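Putative lipoprotein (Clostridium difficile, PDB 4EXR) is of unknown function but folds as two tandem PepSY (peptidase propeptide and YPEB) domains and forms a dimer, probably as a membrane-attached lipoprotein outside the cell. Local coordinates at residues M26-K31 / N60-T65; D36-F41 / A48-L53; K42-D47 / L87-E92; S135-K138 / T143-K146. One frame throughout, in Å; residues are numbered along the deposited sequence.

Contact 1 (M26-K31 / N60-T65); sequences MEQDFK and NKFVYT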
loop_
_atom_site.group_PDB
_atom_site.type_symbol
_atom_site.label_atom_id
_atom_site.label_comp_id
_atom_site.label_asym_id
_atom_site.label_seq_id
_atom_site.Cartn_x
_atom_site.Cartn_y
_atom_site.Cartn_z
HETATM N N MSE A 26 -6.193 9.509 25.940
HETATM C CA MSE A 26 -6.772 9.211 27.246
HETATM C C MSE A 26 -8.139 9.863 27.451
HETATM O O MSE A 26 -8.923 9.424 28.296
HETATM C CB MSE A 26 -5.814 9.634 28.361
HETATM C CG MSE A 26 -4.751 8.599 28.655
HETATM SE SE MSE A 26 -5.537 7.057 29.565
HETATM C CE MSE A 26 -5.444 7.740 31.397
ATOM N N GLU A 27 -8.425 10.907 26.678
ATOM C CA GLU A 27 -9.697 11.606 26.811
ATOM C C GLU A 27 -10.643 11.256 25.665
ATOM O O GLU A 27 -11.624 11.960 25.422
ATOM C CB GLU A 27 -9.472 13.121 26.905
ATOM C CG GLU A 27 -8.711 13.534 28.163
ATOM C CD GLU A 27 -8.309 15.001 28.171
ATOM O OE1 GLU A 27 -8.357 15.642 27.100
ATOM O OE2 GLU A 27 -7.943 15.510 29.253
ATOM N N GLN A 28 -10.338 10.172 24.956
ATOM C CA GLN A 28 -11.192 9.720 23.861
ATOM C C GLN A 28 -11.927 8.446 24.249
ATOM O O GLN A 28 -11.443 7.664 25.069
ATOM C CB GLN A 28 -10.362 9.459 22.593
ATOM C CG GLN A 28 -9.747 10.703 21.977
ATOM C CD GLN A 28 -10.774 11.633 21.367
ATOM O OE1 GLN A 28 -11.790 11.193 20.817
ATOM N NE2 GLN A 28 -10.516 12.932 21.457
ATOM N N ASP A 29 -13.101 8.238 23.662
ATOM C CA ASP A 29 -13.716 6.917 23.692
ATOM C C ASP A 29 -13.704 6.336 22.291
ATOM O O ASP A 29 -14.124 6.995 21.343
ATOM C CB ASP A 29 -15.156 6.964 24.207
ATOM C CG ASP A 29 -15.878 5.632 24.013
ATOM O OD1 ASP A 29 -15.732 4.745 24.886
ATOM O OD2 ASP A 29 -16.568 5.459 22.978
ATOM N N PHE A 30 -13.219 5.107 22.148
ATOM C CA PHE A 30 -13.186 4.501 20.835
ATOM C C PHE A 30 -14.297 3.476 20.742
ATOM O O PHE A 30 -14.329 2.507 21.500
ATOM C CB PHE A 30 -11.795 3.904 20.554
ATOM C CG PHE A 30 -10.692 4.908 20.717
ATOM C CD1 PHE A 30 -10.519 5.918 19.774
ATOM C CD2 PHE A 30 -9.893 4.905 21.854
ATOM C CE1 PHE A 30 -9.527 6.875 19.932
ATOM C CE2 PHE A 30 -8.904 5.870 22.030
ATOM C CZ PHE A 30 -8.714 6.851 21.064
ATOM N N LYS A 31 -15.219 3.707 19.817
ATOM C CA LYS A 31 -16.359 2.814 19.664
ATOM C C LYS A 31 -15.942 1.402 19.268
ATOM O O LYS A 31 -16.636 0.436 19.582
ATOM C CB LYS A 31 -17.345 3.384 18.651
ATOM C CG LYS A 31 -17.912 4.738 19.088
ATOM C CD LYS A 31 -19.083 5.122 18.225
ATOM C CE LYS A 31 -19.571 6.517 18.576
ATOM N NZ LYS A 31 -20.089 6.642 19.967
ATOM N N ASN A 60 -8.652 13.984 11.215
ATOM C CA ASN A 60 -9.861 13.970 12.030
ATOM C C ASN A 60 -10.421 12.573 12.294
ATOM O O ASN A 60 -11.609 12.421 12.599
ATOM C CB ASN A 60 -10.931 14.877 11.416
ATOM C CG ASN A 60 -10.629 16.351 11.621
ATOM O OD1 ASN A 60 -10.012 16.738 12.616
ATOM N ND2 ASN A 60 -11.063 17.182 10.679
ATOM N N LYS A 61 -9.557 11.563 12.186
ATOM C CA LYS A 61 -9.924 10.183 12.472
ATOM C C LYS A 61 -8.933 9.571 13.462
ATOM O O LYS A 61 -7.772 9.965 13.512
ATOM C CB LYS A 61 -9.875 9.342 11.194
ATOM C CG LYS A 61 -10.950 9.609 10.160
ATOM C CD LYS A 61 -10.595 8.880 8.864
ATOM C CE LYS A 61 -11.769 8.807 7.889
ATOM N NZ LYS A 61 -12.658 7.642 8.182
ATOM N N PHE A 62 -9.390 8.602 14.245
ATOM C CA PHE A 62 -8.461 7.749 14.969
ATOM C C PHE A 62 -8.451 6.418 14.254
ATOM O O PHE A 62 -9.497 5.905 13.835
ATOM C CB PHE A 62 -8.837 7.621 16.441
ATOM C CG PHE A 62 -8.773 8.927 17.178
ATOM C CD1 PHE A 62 -9.864 9.785 17.190
ATOM C CD2 PHE A 62 -7.603 9.325 17.809
ATOM C CE1 PHE A 62 -9.802 11.002 17.850
ATOM C CE2 PHE A 62 -7.539 10.552 18.477
ATOM C CZ PHE A 62 -8.634 11.384 18.489
ATOM N N VAL A 63 -7.255 5.873 14.093
ATOM C CA VAL A 63 -7.058 4.773 13.170
ATOM C C VAL A 63 -6.202 3.687 13.809
ATOM O O VAL A 63 -5.113 3.965 14.308
ATOM C CB VAL A 63 -6.372 5.285 11.866
ATOM C CG1 VAL A 63 -6.063 4.141 10.907
ATOM C CG2 VAL A 63 -7.247 6.350 11.179
ATOM N N TYR A 64 -6.718 2.460 13.802
ATOM C CA TYR A 64 -5.935 1.278 14.132
ATOM C C TYR A 64 -5.172 0.848 12.904
ATOM O O TYR A 64 -5.741 0.780 11.812
ATOM C CB TYR A 64 -6.846 0.109 14.519
ATOM C CG TYR A 64 -7.547 0.243 15.851
ATOM C CD1 TYR A 64 -6.841 0.134 17.053
ATOM C CD2 TYR A 64 -8.926 0.431 15.908
ATOM C CE1 TYR A 64 -7.500 0.248 18.278
ATOM C CE2 TYR A 64 -9.589 0.538 17.119
ATOM C CZ TYR A 64 -8.881 0.449 18.295
ATOM O OH TYR A 64 -9.564 0.558 19.488
ATOM N N THR A 65 -3.887 0.549 13.075
ATOM C CA THR A 65 -3.130 -0.088 12.001
ATOM C C THR A 65 -2.762 -1.466 12.516
ATOM O O THR A 65 -2.192 -1.578 13.594
ATOM C CB THR A 65 -1.862 0.719 11.643
ATOM O OG1 THR A 65 -2.249 2.038 11.236
ATOM C CG2 THR A 65 -1.053 0.043 10.501
#

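Contact 2 (D36-F41 / A48-L53); sequences DAINIF and ADIVDL. With NA (sodium ion), chain B.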
loop_
_atom_site.group_PDB
_atom_site.type_symbol
_atom_site.label_atom_id
_atom_site.label_comp_id
_atom_site.label_asym_id
_atom_site.label_seq_id
_atom_site.Cartn_x
_atom_site.Cartn_y
_atom_site.Cartn_z
ATOM N N ASP A 36 -11.637 -5.842 18.414
ATOM C CA ASP A 36 -12.412 -5.884 17.172
ATOM C C ASP A 36 -11.541 -5.640 15.944
ATOM O O ASP A 36 -11.747 -6.265 14.905
ATOM C CB ASP A 36 -13.559 -4.861 17.194
ATOM C CG ASP A 36 -14.800 -5.383 17.899
ATOM O OD1 ASP A 36 -14.808 -6.562 18.314
ATOM O OD2 ASP A 36 -15.778 -4.607 18.028
ATOM N N ALA A 37 -10.570 -4.735 16.060
ATOM C CA ALA A 37 -9.626 -4.494 14.964
ATOM C C ALA A 37 -8.796 -5.761 14.689
ATOM O O ALA A 37 -8.599 -6.158 13.541
ATOM C CB ALA A 37 -8.707 -3.331 15.310
ATOM N N ILE A 38 -8.302 -6.376 15.755
ATOM C CA ILE A 38 -7.609 -7.666 15.651
ATOM C C ILE A 38 -8.486 -8.713 14.957
ATOM O O ILE A 38 -8.024 -9.420 14.056
ATOM C CB ILE A 38 -7.190 -8.179 17.043
ATOM C CG1 ILE A 38 -6.076 -7.295 17.625
ATOM C CG2 ILE A 38 -6.757 -9.680 16.980
ATOM C CD1 ILE A 38 -5.717 -7.625 19.075
ATOM N N ASN A 39 -9.754 -8.800 15.360
ATOM C CA ASN A 39 -10.666 -9.790 14.776
ATOM C C ASN A 39 -10.987 -9.553 13.302
ATOM O O ASN A 39 -11.110 -10.505 12.537
ATOM C CB ASN A 39 -11.962 -9.906 15.598
ATOM C CG ASN A 39 -11.724 -10.514 16.980
ATOM O OD1 ASN A 39 -10.740 -11.222 17.199
ATOM N ND2 ASN A 39 -12.613 -10.223 17.917
ATOM N N ILE A 40 -11.127 -8.291 12.908
ATOM C CA ILE A 40 -11.332 -7.949 11.503
ATOM C C ILE A 40 -10.132 -8.427 10.680
ATOM O O ILE A 40 -10.280 -9.068 9.631
ATOM C CB ILE A 40 -11.534 -6.423 11.320
ATOM C CG1 ILE A 40 -12.903 -5.993 11.861
ATOM C CG2 ILE A 40 -11.431 -6.031 9.853
ATOM C CD1 ILE A 40 -13.010 -4.505 12.073
ATOM N N PHE A 41 -8.934 -8.151 11.181
ATOM C CA PHE A 41 -7.724 -8.574 10.485
ATOM C C PHE A 41 -7.668 -10.106 10.366
ATOM O O PHE A 41 -7.423 -10.654 9.288
ATOM C CB PHE A 41 -6.482 -8.058 11.222
ATOM C CG PHE A 41 -5.188 -8.445 10.558
ATOM C CD1 PHE A 41 -4.570 -9.651 10.858
ATOM C CD2 PHE A 41 -4.599 -7.604 9.627
ATOM C CE1 PHE A 41 -3.387 -10.026 10.232
ATOM C CE2 PHE A 41 -3.413 -7.968 9.002
ATOM C CZ PHE A 41 -2.807 -9.183 9.313
ATOM N N ALA A 48 -2.559 -15.551 8.873
ATOM C CA ALA A 48 -1.525 -14.570 9.192
ATOM C C ALA A 48 -1.328 -14.416 10.705
ATOM O O ALA A 48 -2.276 -14.564 11.479
ATOM C CB ALA A 48 -1.882 -13.210 8.574
ATOM N N ASP A 49 -0.102 -14.100 11.112
ATOM C CA ASP A 49 0.195 -13.744 12.496
ATOM C C ASP A 49 0.367 -12.241 12.605
ATOM O O ASP A 49 1.070 -11.645 11.803
ATOM C CB ASP A 49 1.493 -14.392 12.961
ATOM C CG ASP A 49 1.407 -15.901 12.996
ATOM O OD1 ASP A 49 0.373 -16.432 13.460
ATOM O OD2 ASP A 49 2.371 -16.549 12.542
ATOM N N ILE A 50 -0.244 -11.630 13.613
ATOM C CA ILE A 50 -0.100 -10.190 13.797
ATOM C C ILE A 50 1.270 -9.861 14.366
ATOM O O ILE A 50 1.703 -10.460 15.356
ATOM C CB ILE A 50 -1.199 -9.632 14.732
ATOM C CG1 ILE A 50 -2.562 -9.762 14.042
ATOM C CG2 ILE A 50 -0.890 -8.177 15.115
ATOM C CD1 ILE A 50 -3.753 -9.295 14.908
ATOM N N VAL A 51 1.951 -8.912 13.736
ATOM C CA VAL A 51 3.295 -8.540 14.164
ATOM C C VAL A 51 3.377 -7.103 14.699
ATOM O O VAL A 51 4.331 -6.749 15.371
ATOM C CB VAL A 51 4.359 -8.767 13.026
ATOM C CG1 VAL A 51 4.425 -10.251 12.628
ATOM C CG2 VAL A 51 4.060 -7.890 11.807
ATOM N N ASP A 52 2.376 -6.279 14.403
ATOM C CA ASP A 52 2.327 -4.906 14.916
ATOM C C ASP A 52 0.878 -4.461 14.999
ATOM O O ASP A 52 0.058 -4.829 14.148
ATOM C CB ASP A 52 3.096 -3.911 14.015
ATOM C CG ASP A 52 4.608 -4.155 13.999
ATOM O OD1 ASP A 52 5.281 -3.921 15.038
ATOM O OD2 ASP A 52 5.128 -4.547 12.925
ATOM N N LEU A 53 0.567 -3.665 16.021
ATOM C CA LEU A 53 -0.760 -3.081 16.168
ATOM C C LEU A 53 -0.567 -1.709 16.784
ATOM O O LEU A 53 0.240 -1.541 17.695
ATOM C CB LEU A 53 -1.621 -3.945 17.092
ATOM C CG LEU A 53 -2.997 -3.379 17.468
ATOM C CD1 LEU A 53 -3.882 -3.257 16.257
ATOM C CD2 LEU A 53 -3.662 -4.251 18.513
HETATM NA NA NA B . 6.473 -5.822 15.743
HETATM O O HOH W 1 7.251 -6.054 13.520
HETATM O O HOH W 2 7.154 -7.857 16.690
#

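Contact 3 (K42-D47 / L87-E92); sequences KDKYKD and LEDKTE. With PO4 (phosphate ion), chain C; PO4 (phosphate ion), chain D.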
loop_
_atom_site.group_PDB
_atom_site.type_symbol
_atom_site.label_atom_id
_atom_site.label_comp_id
_atom_site.label_asym_id
_atom_site.label_seq_id
_atom_site.Cartn_x
_atom_site.Cartn_y
_atom_site.Cartn_z
ATOM N N LYS A 42 -7.885 -10.787 11.484
ATOM C CA LYS A 42 -7.740 -12.239 11.533
ATOM C C LYS A 42 -8.801 -12.940 10.700
ATOM O O LYS A 42 -8.568 -14.017 10.149
ATOM C CB LYS A 42 -7.829 -12.720 12.973
ATOM C CG LYS A 42 -6.571 -12.505 13.778
ATOM C CD LYS A 42 -6.749 -13.119 15.145
ATOM C CE LYS A 42 -5.424 -13.300 15.845
ATOM N NZ LYS A 42 -5.628 -13.821 17.227
ATOM N N ASP A 43 -9.974 -12.327 10.623
ATOM C CA ASP A 43 -11.057 -12.869 9.821
ATOM C C ASP A 43 -10.738 -12.815 8.325
ATOM O O ASP A 43 -11.133 -13.705 7.567
ATOM C CB ASP A 43 -12.357 -12.126 10.114
ATOM C CG ASP A 43 -13.532 -12.683 9.338
ATOM O OD1 ASP A 43 -13.598 -13.922 9.173
ATOM O OD2 ASP A 43 -14.383 -11.885 8.886
ATOM N N LYS A 44 -10.019 -11.778 7.906
ATOM C CA LYS A 44 -9.682 -11.594 6.494
ATOM C C LYS A 44 -8.453 -12.411 6.096
ATOM O O LYS A 44 -8.381 -12.964 4.996
ATOM C CB LYS A 44 -9.429 -10.113 6.195
ATOM C CG LYS A 44 -8.998 -9.824 4.761
ATOM C CD LYS A 44 -10.180 -9.447 3.886
ATOM C CE LYS A 44 -9.797 -9.412 2.407
ATOM N NZ LYS A 44 -8.899 -8.276 2.044
ATOM N N TYR A 45 -7.482 -12.472 6.999
ATOM C CA TYR A 45 -6.223 -13.149 6.747
ATOM C C TYR A 45 -6.069 -14.246 7.796
ATOM O O TYR A 45 -5.347 -14.098 8.785
ATOM C CB TYR A 45 -5.077 -12.132 6.774
ATOM C CG TYR A 45 -5.244 -11.072 5.704
ATOM C CD1 TYR A 45 -5.242 -11.421 4.357
ATOM C CD2 TYR A 45 -5.426 -9.725 6.036
ATOM C CE1 TYR A 45 -5.411 -10.470 3.367
ATOM C CE2 TYR A 45 -5.599 -8.761 5.042
ATOM C CZ TYR A 45 -5.587 -9.141 3.715
ATOM O OH TYR A 45 -5.743 -8.202 2.718
ATOM N N LYS A 46 -6.755 -15.357 7.547
ATOM C CA LYS A 46 -6.937 -16.412 8.538
ATOM C C LYS A 46 -5.661 -17.161 8.908
ATOM O O LYS A 46 -5.602 -17.795 9.958
ATOM C CB LYS A 46 -8.010 -17.399 8.061
ATOM C CG LYS A 46 -9.369 -16.749 7.828
ATOM C CD LYS A 46 -10.380 -17.732 7.261
ATOM C CE LYS A 46 -11.713 -17.044 6.997
ATOM N NZ LYS A 46 -12.283 -16.445 8.240
ATOM N N ASP A 47 -4.644 -17.082 8.058
ATOM C CA ASP A 47 -3.380 -17.779 8.320
ATOM C C ASP A 47 -2.251 -16.839 8.754
ATOM O O ASP A 47 -1.119 -17.270 8.992
ATOM C CB ASP A 47 -2.949 -18.593 7.094
ATOM C CG ASP A 47 -1.856 -19.602 7.416
ATOM O OD1 ASP A 47 -1.860 -20.143 8.548
ATOM O OD2 ASP A 47 -0.989 -19.840 6.548
ATOM N N LEU A 87 -9.858 1.573 5.959
ATOM C CA LEU A 87 -9.286 2.699 5.221
ATOM C C LEU A 87 -8.152 2.250 4.291
ATOM O O LEU A 87 -7.839 2.901 3.298
ATOM C CB LEU A 87 -8.730 3.708 6.208
ATOM C CG LEU A 87 -9.799 4.191 7.196
ATOM C CD1 LEU A 87 -9.194 5.154 8.193
ATOM C CD2 LEU A 87 -10.968 4.817 6.435
ATOM N N GLU A 88 -7.522 1.150 4.646
ATOM C CA GLU A 88 -6.488 0.572 3.798
ATOM C C GLU A 88 -6.448 -0.929 4.014
ATOM O O GLU A 88 -6.635 -1.402 5.130
ATOM C CB GLU A 88 -5.114 1.189 4.076
ATOM C CG GLU A 88 -4.019 0.613 3.166
ATOM C CD GLU A 88 -2.633 1.190 3.406
ATOM O OE1 GLU A 88 -2.436 1.937 4.383
ATOM O OE2 GLU A 88 -1.725 0.879 2.605
ATOM N N ASP A 89 -6.218 -1.675 2.936
ATOM C CA ASP A 89 -6.019 -3.116 3.025
ATOM C C ASP A 89 -4.943 -3.447 1.992
ATOM O O ASP A 89 -5.199 -3.408 0.787
ATOM C CB ASP A 89 -7.333 -3.841 2.719
ATOM C CG ASP A 89 -7.232 -5.354 2.860
ATOM O OD1 ASP A 89 -6.106 -5.899 2.945
ATOM O OD2 ASP A 89 -8.295 -6.009 2.858
ATOM N N LYS A 90 -3.741 -3.745 2.472
ATOM C CA LYS A 90 -2.591 -3.877 1.590
ATOM C C LYS A 90 -1.896 -5.219 1.798
ATOM O O LYS A 90 -1.599 -5.601 2.930
ATOM C CB LYS A 90 -1.615 -2.733 1.864
ATOM C CG LYS A 90 -0.374 -2.721 0.992
ATOM C CD LYS A 90 0.591 -1.688 1.526
ATOM C CE LYS A 90 1.735 -1.428 0.583
ATOM N NZ LYS A 90 2.782 -0.606 1.258
ATOM N N THR A 91 -1.667 -5.929 0.695
ATOM C CA THR A 91 -0.882 -7.157 0.692
ATOM C C THR A 91 0.375 -6.885 -0.133
ATOM O O THR A 91 0.281 -6.289 -1.202
ATOM C CB THR A 91 -1.653 -8.293 -0.015
ATOM O OG1 THR A 91 -2.915 -8.498 0.634
ATOM C CG2 THR A 91 -0.842 -9.601 -0.002
ATOM N N GLU A 92 1.536 -7.321 0.350
ATOM C CA GLU A 92 2.774 -7.244 -0.430
ATOM C C GLU A 92 3.559 -8.529 -0.243
ATOM O O GLU A 92 3.640 -9.050 0.870
ATOM C CB GLU A 92 3.674 -6.107 0.063
ATOM C CG GLU A 92 3.396 -4.722 -0.467
ATOM C CD GLU A 92 4.450 -3.727 0.006
ATOM O OE1 GLU A 92 4.341 -3.244 1.153
ATOM O OE2 GLU A 92 5.401 -3.450 -0.758
HETATM P P PO4 C . 1.381 2.931 2.415
HETATM O O1 PO4 C . 1.951 4.001 3.315
HETATM O O2 PO4 C . 0.354 3.546 1.493
HETATM O O3 PO4 C . 2.486 2.298 1.608
HETATM O O4 PO4 C . 0.713 1.892 3.262
HETATM P P PO4 D . 3.066 1.734 -1.978
HETATM O O1 PO4 D . 4.185 2.435 -2.712
HETATM O O2 PO4 D . 3.646 0.650 -1.100
HETATM O O3 PO4 D . 2.305 2.727 -1.138
HETATM O O4 PO4 D . 2.147 1.108 -2.981
#

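Contact 4 (S135-K138 / T143-K146); sequences SLDK and TFYK. With NA (sodium ion), chain B.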
loop_
_atom_site.group_PDB
_atom_site.type_symbol
_atom_site.label_atom_id
_atom_site.label_comp_id
_atom_site.label_asym_id
_atom_site.label_seq_id
_atom_site.Cartn_x
_atom_site.Cartn_y
_atom_site.Cartn_z
ATOM N N SER A 135 1.210 1.529 20.736
ATOM C CA SER A 135 1.392 0.376 19.880
ATOM C C SER A 135 1.716 -0.849 20.725
ATOM O O SER A 135 2.023 -0.744 21.915
ATOM C CB SER A 135 2.462 0.634 18.816
ATOM O OG SER A 135 3.679 1.072 19.384
ATOM N N LEU A 136 1.596 -2.010 20.105
ATOM C CA LEU A 136 2.013 -3.253 20.707
ATOM C C LEU A 136 3.123 -3.766 19.814
ATOM O O LEU A 136 2.992 -3.755 18.592
ATOM C CB LEU A 136 0.852 -4.240 20.740
ATOM C CG LEU A 136 -0.096 -4.017 21.914
ATOM C CD1 LEU A 136 -1.468 -4.595 21.602
ATOM C CD2 LEU A 136 0.501 -4.649 23.176
ATOM N N ASP A 137 4.217 -4.199 20.431
ATOM C CA ASP A 137 5.393 -4.654 19.704
ATOM C C ASP A 137 6.051 -5.754 20.532
ATOM O O ASP A 137 5.699 -5.954 21.699
ATOM C CB ASP A 137 6.358 -3.484 19.497
ATOM C CG ASP A 137 7.385 -3.741 18.380
ATOM O OD1 ASP A 137 7.283 -4.763 17.658
ATOM O OD2 ASP A 137 8.295 -2.901 18.219
ATOM N N LYS A 138 6.989 -6.477 19.930
ATOM C CA LYS A 138 7.693 -7.520 20.653
ATOM C C LYS A 138 9.183 -7.446 20.374
ATOM O O LYS A 138 9.604 -7.306 19.227
ATOM C CB LYS A 138 7.171 -8.906 20.265
ATOM C CG LYS A 138 7.936 -10.056 20.954
ATOM C CD LYS A 138 7.500 -11.431 20.462
ATOM C CE LYS A 138 8.146 -11.766 19.124
ATOM N NZ LYS A 138 7.680 -13.088 18.604
ATOM N N THR A 143 6.271 -9.115 24.715
ATOM C CA THR A 143 5.307 -8.253 24.028
ATOM C C THR A 143 4.950 -7.115 24.969
ATOM O O THR A 143 4.515 -7.333 26.103
ATOM C CB THR A 143 4.047 -9.033 23.594
ATOM O OG1 THR A 143 4.431 -10.051 22.663
ATOM C CG2 THR A 143 3.007 -8.101 22.935
ATOM N N PHE A 144 5.158 -5.892 24.503
ATOM C CA PHE A 144 4.932 -4.738 25.346
ATOM C C PHE A 144 4.054 -3.706 24.644
ATOM O O PHE A 144 4.008 -3.639 23.412
ATOM C CB PHE A 144 6.274 -4.109 25.751
ATOM C CG PHE A 144 7.171 -3.797 24.583
ATOM C CD1 PHE A 144 7.047 -2.598 23.896
ATOM C CD2 PHE A 144 8.131 -4.706 24.164
ATOM C CE1 PHE A 144 7.857 -2.321 22.807
ATOM C CE2 PHE A 144 8.946 -4.431 23.084
ATOM C CZ PHE A 144 8.814 -3.232 22.407
ATOM N N TYR A 145 3.347 -2.910 25.443
ATOM C CA TYR A 145 2.746 -1.694 24.928
ATOM C C TYR A 145 3.842 -0.641 24.887
ATOM O O TYR A 145 4.659 -0.546 25.801
ATOM C CB TYR A 145 1.627 -1.200 25.846
ATOM C CG TYR A 145 0.292 -1.900 25.674
ATOM C CD1 TYR A 145 -0.593 -1.514 24.671
ATOM C CD2 TYR A 145 -0.096 -2.917 26.540
ATOM C CE1 TYR A 145 -1.819 -2.140 24.520
ATOM C CE2 TYR A 145 -1.332 -3.542 26.406
ATOM C CZ TYR A 145 -2.182 -3.146 25.396
ATOM O OH TYR A 145 -3.396 -3.775 25.252
ATOM N N LYS A 146 3.873 0.143 23.820
ATOM C CA LYS A 146 4.774 1.278 23.742
ATOM C C LYS A 146 3.879 2.511 23.701
ATOM O O LYS A 146 3.150 2.716 22.735
ATOM C CB LYS A 146 5.602 1.193 22.472
ATOM C CG LYS A 146 6.584 2.343 22.262
ATOM C CD LYS A 146 7.212 2.194 20.887
ATOM C CE LYS A 146 8.369 3.138 20.670
ATOM N NZ LYS A 146 9.015 2.883 19.348
HETATM NA NA NA B . 6.473 -5.822 15.743
HETATM O O HOH W 3 3.675 3.848 20.322
HETATM O O HOH W 1 7.251 -6.054 13.520
HETATM O O HOH W 2 7.154 -7.857 16.690
#

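Contact 1 (M26-K31 / N60-T65)
Phe-30 and Phe-62 form an edge-to-face aromatic pair where the loop ahead of helix 34-44 packs against the antiparallel sheet of the PepSY fold, at the start of strand 61-69. The planes of the two rings stand 69° apart and their centroids are separated by 5.3 Å. Following Phe-30 outward shows how such a T-shaped pair is built. Its CB lies near the phenol of Tyr-64, 4.2 Å from the OH. CG stands beside its own backbone N (chi1 -55°), a turn that leads the ring toward the strand. Along one side of that ring, CD1 approaches CB of Phe-62, and CE1 then reaches farthest in, resting over the face of the partner ring 3.5 Å from Phe-62 CG. The contact thus falls near the root of the Phe-62 ring and leaves its outer end to another residue, Gln-28. Bent at chi2 (-69°), the Gln-28 chain lays its amide across that end, with Gln-28 CD 3.6 Å from Phe-62 CZ. Leu-25 adds to the apolar cluster by touching both phenylalanines. Tyr-64 is fixed at its far end, where its OH is hydrogen-bonded to the backbone O of Val-32.

Contact 2 (D36-F41 / A48-L53)
Ile-38 and Phe-41, one turn apart on helix 34-44, pack against Ala-48, just ahead of strand 49-58, and Ile-50 and Leu-53 on it, in the helix-on-sheet arrangement of a PepSY domain. The axes of the two short segments approach to 10.2 Å and run at 129° to each other, and the side chains that fill the interval are apolar. Early in the segment, Ala-37 turns its CB toward the strand. Ile-38 then uses both branches: its CG2 meets Ile-50 CD1 at 3.7 Å, while CG1 and CD1 rest on Leu-53 CD2, 4.0 Å from CG1. Phe-41 closes the segment. With CG anti to its backbone N (chi1 -180°), its ring extends toward the loop end of the strand, so that CD1 comes 3.8 Å from Ile-50 CG1 and CE1 lies 3.9 Å from Ala-48 CB. The Phe-41 ring and the Ile-50 side chain overlap while pointing opposite ways, and Ile-50 CD1, the atom that touches Ile-38 CG2, also borders Phe-41 CD1.

The same strand carries an irregularity: a classic beta bulge sets Val-51 and Asp-52 both opposite Glu-67. Val-51 O and Asp-52 OD1 each bind a sodium ion at 2.4 Å; Asp-137 and two waters complete the site. Around this core, Phe-41 continues onto Val-66 of strand 61-69 and Tyr-75 and Met-77 of strand 73-80, while Leu-53 reaches Trp-134 and Leu-136 of strand 130-139.

Contact 3 (K42-D47 / L87-E92)
Lys-44 and Tyr-45, where the chain leaves helix 34-44, face Asp-89 and Thr-91 with their backbones far apart, 9.9 Å between the CA atoms of Lys-44 and Asp-89, so side chains alone make the contact. Asp-89 receives one partner on each carboxylate oxygen. Lys-44 NZ forms a salt bridge to OD2, and the hydroxyl of Tyr-45 donates to OD1; both bonds are modelled very short, so their exact lengths are doubtful. The carboxylate meets the tyrosine at the ring edge, its plane turned 86° to that of the ring. Lys-44 lies along Tyr-45, its CG 3.5 Å above the centre of one ring face, and its NZ also donates to Tyr-45 OH at 3.2 Å. Thr-91 OG1 sits 3.5 Å from the same OH.

Lys-90 points away, with its extended chain carrying NZ to two phosphate ions, probably from the crystallisation liquor: O2 of one at 2.8 Å and O3 of the other at 2.9 Å. On the helix side, Tyr-45 stacks on Tyr-75 of strand 73-80. Strand 86-93 is the outermost strand of its own chain on this side, and Glu-88 to Glu-92 pair antiparallel with a strand of the second subunit, continuing the sheet across the dimer.

Contact 4 (S135-K138 / T143-K146)
Ser-135 to Lys-138 and Thr-143 to Lys-146 are facing parts of the beta hairpin formed by strands 130-139 and 142-151, at the middle of the PepSY sheet. Backbone hydrogen bonds set the register. Ser-135 pairs with Lys-146 and Asp-137 with Phe-144, each pair bonded in both directions; Lys-146 N donates to Ser-135 O at 2.8 Å, and Phe-144 N to Asp-137 O at 2.9 Å. CA-H...O contacts supplement this ladder at the non-hydrogen-bonded positions, as where Tyr-145 CA lies 3.2 Å from Ser-135 O.

Apolar packing belongs to the face carrying Leu-136 and Tyr-145. There the two side chains run side by side, and Leu-136 CD2 makes a CH-pi contact 3.5 Å above the centre of the tyrosine ring, only 5° off its normal. The face of Asp-137 and Phe-144 packs differently: with CG between its backbone N and carbonyl carbon (chi1 53°), Phe-144 folds its ring back over the neighbouring strand, placing CE1 3.8 Å from Asp-137 CB, with Asp-137 O over one ring face, toward its rim.

Polar and metal bonds complete the account. Tyr-145 OH is hydrogen-bonded to the backbone O of Met-114. A water bridges Ser-135 OG and Lys-146 O. Asp-137 OD1 accepts a weak hydrogen bond from Lys-138 N. The same oxygen is a ligand of the sodium ion, with 2.3 Å between Asp-137 OD1 and the metal.

In the fold
One continuous antiparallel sheet unites the four contacts. Contacts 2 and 4, whose centres lie 13 Å apart, belong to different PepSY ranges and are joined at neighbouring strands 49-58 and 130-139: Leu-53 O and Leu-136 N are 2.8 Å apart, probably hydrogen-bonded, and the sodium ion takes its protein ligands from both. Contacts 2 and 3, with centres 8 Å apart, share helix 34-44, so one element covers the strands near the metal and also reaches the strand through which the sheet continues into the second subunit. Contact 1 meets contact 2 where Thr-65 O lies 3.6 Å from Leu-53 CD1, and contact 3 where Val-63 packs on Leu-87. Contact 4 stays clear of contact 3, their nearest atoms about 11 Å apart.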